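Local coordinates for Wnt inhibitor of Dorsal protein (Drosophila melanogaster, PDB 4KRR) that probably signals as a secreted Wnt-family ligand of frizzled receptors, represented here by its helical N-terminal domain with the linker, at residues 37-42 / 56-61; 61-66 / 117-122. All coordinates share one frame; numbering follows the deposited sequence.

Interaction 1. Residues 37-42 / 56-61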
loop_
_atom_site.group_PDB
_atom_site.type_symbol
_atom_site.label_atom_id
_atom_site.label_comp_id
_atom_site.label_asym_id
_atom_site.label_seq_id
_atom_site.Cartn_x
_atom_site.Cartn_y
_atom_site.Cartn_z
ATOM N N GLN A 37 -10.622 -8.118 14.349
ATOM C CA GLN A 37 -9.893 -9.223 14.960
ATOM C C GLN A 37 -9.101 -10.001 13.917
ATOM O O GLN A 37 -7.915 -10.278 14.103
ATOM C CB GLN A 37 -10.848 -10.147 15.703
ATOM N N ASP A 38 -9.758 -10.338 12.813
ATOM C CA ASP A 38 -9.119 -11.106 11.752
ATOM C C ASP A 38 -8.089 -10.280 10.988
ATOM O O ASP A 38 -7.064 -10.802 10.555
ATOM C CB ASP A 38 -10.164 -11.661 10.782
ATOM C CG ASP A 38 -9.565 -12.629 9.778
ATOM O OD1 ASP A 38 -8.665 -13.403 10.166
ATOM O OD2 ASP A 38 -9.990 -12.616 8.603
ATOM N N PHE A 39 -8.370 -8.991 10.815
ATOM C CA PHE A 39 -7.461 -8.103 10.098
ATOM C C PHE A 39 -6.133 -7.987 10.835
ATOM O O PHE A 39 -5.067 -8.090 10.233
ATOM C CB PHE A 39 -8.086 -6.714 9.923
ATOM C CG PHE A 39 -7.213 -5.747 9.168
ATOM C CD1 PHE A 39 -7.263 -5.685 7.787
ATOM C CD2 PHE A 39 -6.342 -4.903 9.842
ATOM C CE1 PHE A 39 -6.462 -4.801 7.090
ATOM C CE2 PHE A 39 -5.536 -4.020 9.150
ATOM C CZ PHE A 39 -5.597 -3.968 7.771
ATOM N N VAL A 40 -6.211 -7.767 12.143
ATOM C CA VAL A 40 -5.021 -7.640 12.976
ATOM C C VAL A 40 -4.235 -8.948 13.028
ATOM O O VAL A 40 -3.009 -8.948 12.931
ATOM C CB VAL A 40 -5.389 -7.189 14.405
ATOM C CG1 VAL A 40 -4.185 -7.280 15.330
ATOM C CG2 VAL A 40 -5.947 -5.770 14.384
ATOM N N GLN A 41 -4.948 -10.061 13.173
ATOM C CA GLN A 41 -4.314 -11.373 13.264
ATOM C C GLN A 41 -3.624 -11.758 11.955
ATOM O O GLN A 41 -2.563 -12.381 11.964
ATOM C CB GLN A 41 -5.337 -12.434 13.682
ATOM C CG GLN A 41 -4.860 -13.875 13.560
ATOM C CD GLN A 41 -3.727 -14.217 14.512
ATOM O OE1 GLN A 41 -2.954 -15.142 14.258
ATOM N NE2 GLN A 41 -3.628 -13.482 15.618
ATOM N N LYS A 42 -4.228 -11.375 10.834
ATOM C CA LYS A 42 -3.617 -11.581 9.524
ATOM C C LYS A 42 -2.324 -10.781 9.383
ATOM O O LYS A 42 -1.417 -11.182 8.661
ATOM C CB LYS A 42 -4.584 -11.202 8.397
ATOM C CG LYS A 42 -5.635 -12.257 8.077
ATOM C CD LYS A 42 -6.425 -11.878 6.828
ATOM C CE LYS A 42 -7.543 -12.871 6.538
ATOM N NZ LYS A 42 -7.029 -14.254 6.340
ATOM N N VAL A 56 -4.158 -11.975 0.627
ATOM C CA VAL A 56 -3.498 -11.120 -0.347
ATOM C C VAL A 56 -3.937 -9.660 -0.226
ATOM O O VAL A 56 -3.102 -8.756 -0.246
ATOM C CB VAL A 56 -3.751 -11.637 -1.776
ATOM C CG1 VAL A 56 -3.291 -10.625 -2.815
ATOM C CG2 VAL A 56 -3.051 -12.973 -1.970
ATOM N N TYR A 57 -5.238 -9.428 -0.089
ATOM C CA TYR A 57 -5.737 -8.062 0.043
ATOM C C TYR A 57 -5.207 -7.382 1.303
ATOM O O TYR A 57 -4.727 -6.252 1.249
ATOM C CB TYR A 57 -7.268 -8.007 0.042
ATOM C CG TYR A 57 -7.786 -6.636 0.421
ATOM C CD1 TYR A 57 -7.867 -5.618 -0.523
ATOM C CD2 TYR A 57 -8.164 -6.349 1.729
ATOM C CE1 TYR A 57 -8.324 -4.358 -0.178
ATOM C CE2 TYR A 57 -8.616 -5.094 2.081
ATOM C CZ TYR A 57 -8.696 -4.104 1.125
ATOM O OH TYR A 57 -9.151 -2.857 1.480
ATOM N N VAL A 58 -5.315 -8.075 2.433
ATOM C CA VAL A 58 -4.912 -7.517 3.719
ATOM C C VAL A 58 -3.442 -7.112 3.729
ATOM O O VAL A 58 -3.094 -6.019 4.177
ATOM C CB VAL A 58 -5.207 -8.492 4.876
ATOM C CG1 VAL A 58 -4.631 -7.966 6.180
ATOM C CG2 VAL A 58 -6.708 -8.709 5.005
ATOM N N ALA A 59 -2.587 -7.991 3.218
ATOM C CA ALA A 59 -1.162 -7.700 3.121
ATOM C C ALA A 59 -0.905 -6.539 2.162
ATOM O O ALA A 59 -0.051 -5.690 2.421
ATOM C CB ALA A 59 -0.395 -8.941 2.675
ATOM N N ALA A 60 -1.647 -6.513 1.057
ATOM C CA ALA A 60 -1.513 -5.454 0.058
ATOM C C ALA A 60 -1.932 -4.092 0.601
ATOM O O ALA A 60 -1.191 -3.115 0.474
ATOM C CB ALA A 60 -2.317 -5.794 -1.192
ATOM N N ILE A 61 -3.117 -4.025 1.203
ATOM C CA ILE A 61 -3.626 -2.758 1.724
ATOM C C ILE A 61 -2.785 -2.271 2.906
ATOM O O ILE A 61 -2.636 -1.067 3.119
ATOM C CB ILE A 61 -5.134 -2.835 2.105
ATOM C CG1 ILE A 61 -5.713 -1.437 2.344
ATOM C CG2 ILE A 61 -5.356 -3.720 3.324
ATOM C CD1 ILE A 61 -6.020 -0.662 1.071
#
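Val58 sits between Phe39 and Lys42, each of its methyl groups mainly facing one of them and also touching the other. Val58 CG1 lies 3.8 Å from Phe39 CE1, approaching the ring obliquely. CG2 meets the aliphatic part of Lys42, with Lys42 CD 3.7 Å from Val58 CG2, and there the two side chains cross at about a right angle. Phe39 reaches across because its CG stands anti to the backbone N (chi1 -179°), which carries the ring rim to the other helix. One turn beyond Val58, Ile61 brings CG2 to the ring edge, near its plane, with Ile61 CG2 4.1 Å from Phe39 CE1, so Phe39 is touched by residues on successive turns. The axes of the two segments pass 10.1 Å apart at a crossing angle of -72°, which confines the contact to a short patch burying 202 Å². Ala19, Leu20 and Cys23 of helix 8-26 also pack on Phe39, placing the ring at a junction of three helices of this Wnt domain. Lys42 bends at its last torsion, and its NZ forms a salt bridge with Asp55. With no hydrogen bond joining the two segments, cohesion here is dispersive and hydrophobic: Lys42 lends methylenes to the apolar patch while Asp55 answers its charge.

Interaction 2. Residues 61-66 / 117-122; sequences ISMAAI and HNRRVV
Met63 meets Arg119 through the methylenes and backbone of the arginine, and the flat guanidinium plays no part: neither its faces nor its edges carry an atom of 61-66. That group is led off by a chain extended from CG to NE, toward a long, weak ion pair between Arg119 NH2 and Glu48 OE2; a bound glycerol, probably from the crystallisation liquor, lies about 4 Å from the side chain. The imidazole of His117 is held by a hydrogen bond from its NE2 to Ser193 O. The side-chain contacts are made by aliphatic groups and the thioether, which also touches the backbone of Arg119. Met63 is stretched out along its whole length, with CG anti to the backbone N (chi1 170°) and both later torsions close to 180°, which carries the thioether across to that backbone. Met63 SD comes 3.9 Å from Arg119 CB and 3.8 Å from Arg119 CA, while the terminal methyl Met63 CE reaches 3.4 Å from the carbonyl oxygen Arg119 O. Val122 runs past Met63 in the opposite direction, alongside it, and Val122 CG1 lies 3.9 Å from Met63 SD. Val122 CG1 is also 3.9 Å from Ala64 CB, and the backbones come closest here, 6.5 Å between Ala64 CA and Val122 CA, consistent with the small side chain of Ala64. The segment axes cross at -43°, 10.0 Å apart, and no hydrogen bond links them, which marks plain interhelical packing. Leu101 and Tyr104 of helix 97-107 also pack on Met63, and Leu165 of helix 158-170 on Ala64; helix 8-26 covers another part of 61-66 through Leu16, Ala19, Ile11 and Thr12. On the 117-122 side, Asn118 OD1 accepts a hydrogen bond from Val195 N, tying helix 113-127 to the short strand 195-196.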
loop_
_atom_site.group_PDB
_atom_site.type_symbol
_atom_site.label_atom_id
_atom_site.label_comp_id
_atom_site.label_asym_id
_atom_site.label_seq_id
_atom_site.Cartn_x
_atom_site.Cartn_y
_atom_site.Cartn_z
ATOM N N ILE A 61 -3.117 -4.025 1.203
ATOM C CA ILE A 61 -3.626 -2.758 1.724
ATOM C C ILE A 61 -2.785 -2.271 2.906
ATOM O O ILE A 61 -2.636 -1.067 3.119
ATOM C CB ILE A 61 -5.134 -2.835 2.105
ATOM C CG1 ILE A 61 -5.713 -1.437 2.344
ATOM C CG2 ILE A 61 -5.356 -3.720 3.324
ATOM C CD1 ILE A 61 -6.020 -0.662 1.071
ATOM N N SER A 62 -2.215 -3.208 3.659
ATOM C CA SER A 62 -1.384 -2.860 4.807
ATOM C C SER A 62 -0.034 -2.309 4.360
ATOM O O SER A 62 0.417 -1.280 4.859
ATOM C CB SER A 62 -1.194 -4.068 5.728
ATOM O OG SER A 62 -2.446 -4.545 6.190
ATOM N N MET A 63 0.603 -3.000 3.417
ATOM C CA MET A 63 1.848 -2.523 2.828
ATOM C C MET A 63 1.670 -1.153 2.186
ATOM O O MET A 63 2.497 -0.261 2.369
ATOM C CB MET A 63 2.354 -3.503 1.773
ATOM C CG MET A 63 3.509 -2.954 0.953
ATOM S SD MET A 63 4.099 -4.103 -0.295
ATOM C CE MET A 63 5.304 -3.081 -1.141
ATOM N N ALA A 64 0.586 -0.997 1.432
ATOM C CA ALA A 64 0.309 0.253 0.733
ATOM C C ALA A 64 0.125 1.416 1.704
ATOM O O ALA A 64 0.597 2.525 1.453
ATOM C CB ALA A 64 -0.915 0.103 -0.160
ATOM N N ALA A 65 -0.559 1.154 2.813
ATOM C CA ALA A 65 -0.833 2.192 3.801
ATOM C C ALA A 65 0.430 2.601 4.546
ATOM O O ALA A 65 0.604 3.766 4.898
ATOM C CB ALA A 65 -1.896 1.725 4.778
ATOM N N ILE A 66 1.309 1.635 4.785
ATOM C CA ILE A 66 2.567 1.901 5.468
ATOM C C ILE A 66 3.492 2.735 4.586
ATOM O O ILE A 66 4.110 3.694 5.052
ATOM C CB ILE A 66 3.264 0.588 5.892
ATOM C CG1 ILE A 66 2.443 -0.116 6.975
ATOM C CG2 ILE A 66 4.672 0.860 6.401
ATOM C CD1 ILE A 66 3.022 -1.442 7.420
ATOM N N HIS A 117 5.703 -11.501 -5.389
ATOM C CA HIS A 117 5.101 -10.914 -6.577
ATOM C C HIS A 117 4.134 -9.800 -6.208
ATOM O O HIS A 117 4.118 -8.746 -6.844
ATOM C CB HIS A 117 4.368 -11.976 -7.393
ATOM C CG HIS A 117 3.565 -11.414 -8.524
ATOM N ND1 HIS A 117 4.136 -10.988 -9.703
ATOM C CD2 HIS A 117 2.234 -11.194 -8.650
ATOM C CE1 HIS A 117 3.193 -10.536 -10.511
ATOM N NE2 HIS A 117 2.029 -10.652 -9.896
ATOM N N ASN A 118 3.330 -10.041 -5.179
ATOM C CA ASN A 118 2.310 -9.081 -4.771
ATOM C C ASN A 118 2.904 -7.797 -4.209
ATOM O O ASN A 118 2.341 -6.721 -4.381
ATOM C CB ASN A 118 1.338 -9.711 -3.770
ATOM C CG ASN A 118 0.450 -10.764 -4.408
ATOM O OD1 ASN A 118 0.237 -10.759 -5.622
ATOM N ND2 ASN A 118 -0.075 -11.672 -3.593
ATOM N N ARG A 119 4.046 -7.908 -3.538
ATOM C CA ARG A 119 4.718 -6.718 -3.037
ATOM C C ARG A 119 5.214 -5.860 -4.197
ATOM O O ARG A 119 5.171 -4.630 -4.134
ATOM C CB ARG A 119 5.861 -7.091 -2.093
ATOM C CG ARG A 119 5.391 -7.803 -0.839
ATOM C CD ARG A 119 6.531 -8.040 0.127
ATOM N NE ARG A 119 6.124 -8.887 1.243
ATOM C CZ ARG A 119 6.927 -9.239 2.241
ATOM N NH1 ARG A 119 8.179 -8.810 2.261
ATOM N NH2 ARG A 119 6.480 -10.016 3.218
ATOM N N ARG A 120 5.671 -6.514 -5.263
ATOM C CA ARG A 120 6.039 -5.810 -6.487
ATOM C C ARG A 120 4.821 -5.146 -7.129
ATOM O O ARG A 120 4.920 -4.043 -7.663
ATOM C CB ARG A 120 6.709 -6.760 -7.485
ATOM C CG ARG A 120 8.134 -7.143 -7.114
ATOM C CD ARG A 120 8.692 -8.207 -8.051
ATOM N NE ARG A 120 8.590 -7.817 -9.454
ATOM C CZ ARG A 120 9.498 -7.089 -10.097
ATOM N NH1 ARG A 120 10.581 -6.663 -9.464
ATOM N NH2 ARG A 120 9.322 -6.784 -11.376
ATOM N N VAL A 121 3.677 -5.824 -7.072
ATOM C CA VAL A 121 2.439 -5.283 -7.628
ATOM C C VAL A 121 2.028 -4.013 -6.889
ATOM O O VAL A 121 1.717 -2.997 -7.506
ATOM C CB VAL A 121 1.287 -6.307 -7.558
ATOM C CG1 VAL A 121 -0.034 -5.664 -7.978
ATOM C CG2 VAL A 121 1.598 -7.517 -8.426
ATOM N N VAL A 122 2.032 -4.085 -5.562
ATOM C CA VAL A 122 1.721 -2.934 -4.724
ATOM C C VAL A 122 2.733 -1.809 -4.944
ATOM O O VAL A 122 2.372 -0.632 -4.978
ATOM C CB VAL A 122 1.688 -3.331 -3.237
ATOM C CG1 VAL A 122 1.521 -2.104 -2.350
ATOM C CG2 VAL A 122 0.570 -4.335 -2.989
#

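From the N terminus, the chain passes through helix 8-26 to helix 36-44, and interaction 1 then closes a loop of 13 residues by setting that short helix against the early turns of helix 53-75. Interaction 2 opens where interaction 1 ends, at the shared Ile61, and closes a much longer loop of 50 residues that includes helix 97-107, returning at helix 113-127. The two are consecutive, neither nested nor crossed, with centres about 11 Å apart. Their atoms touch: Ala60 CB is 3.7 Å from Val122 CG2, and Phe39 CZ is 3.6 Å from Ser62 OG. Helix 53-75 is thus the common member, joining helix 36-44 to helix 113-127.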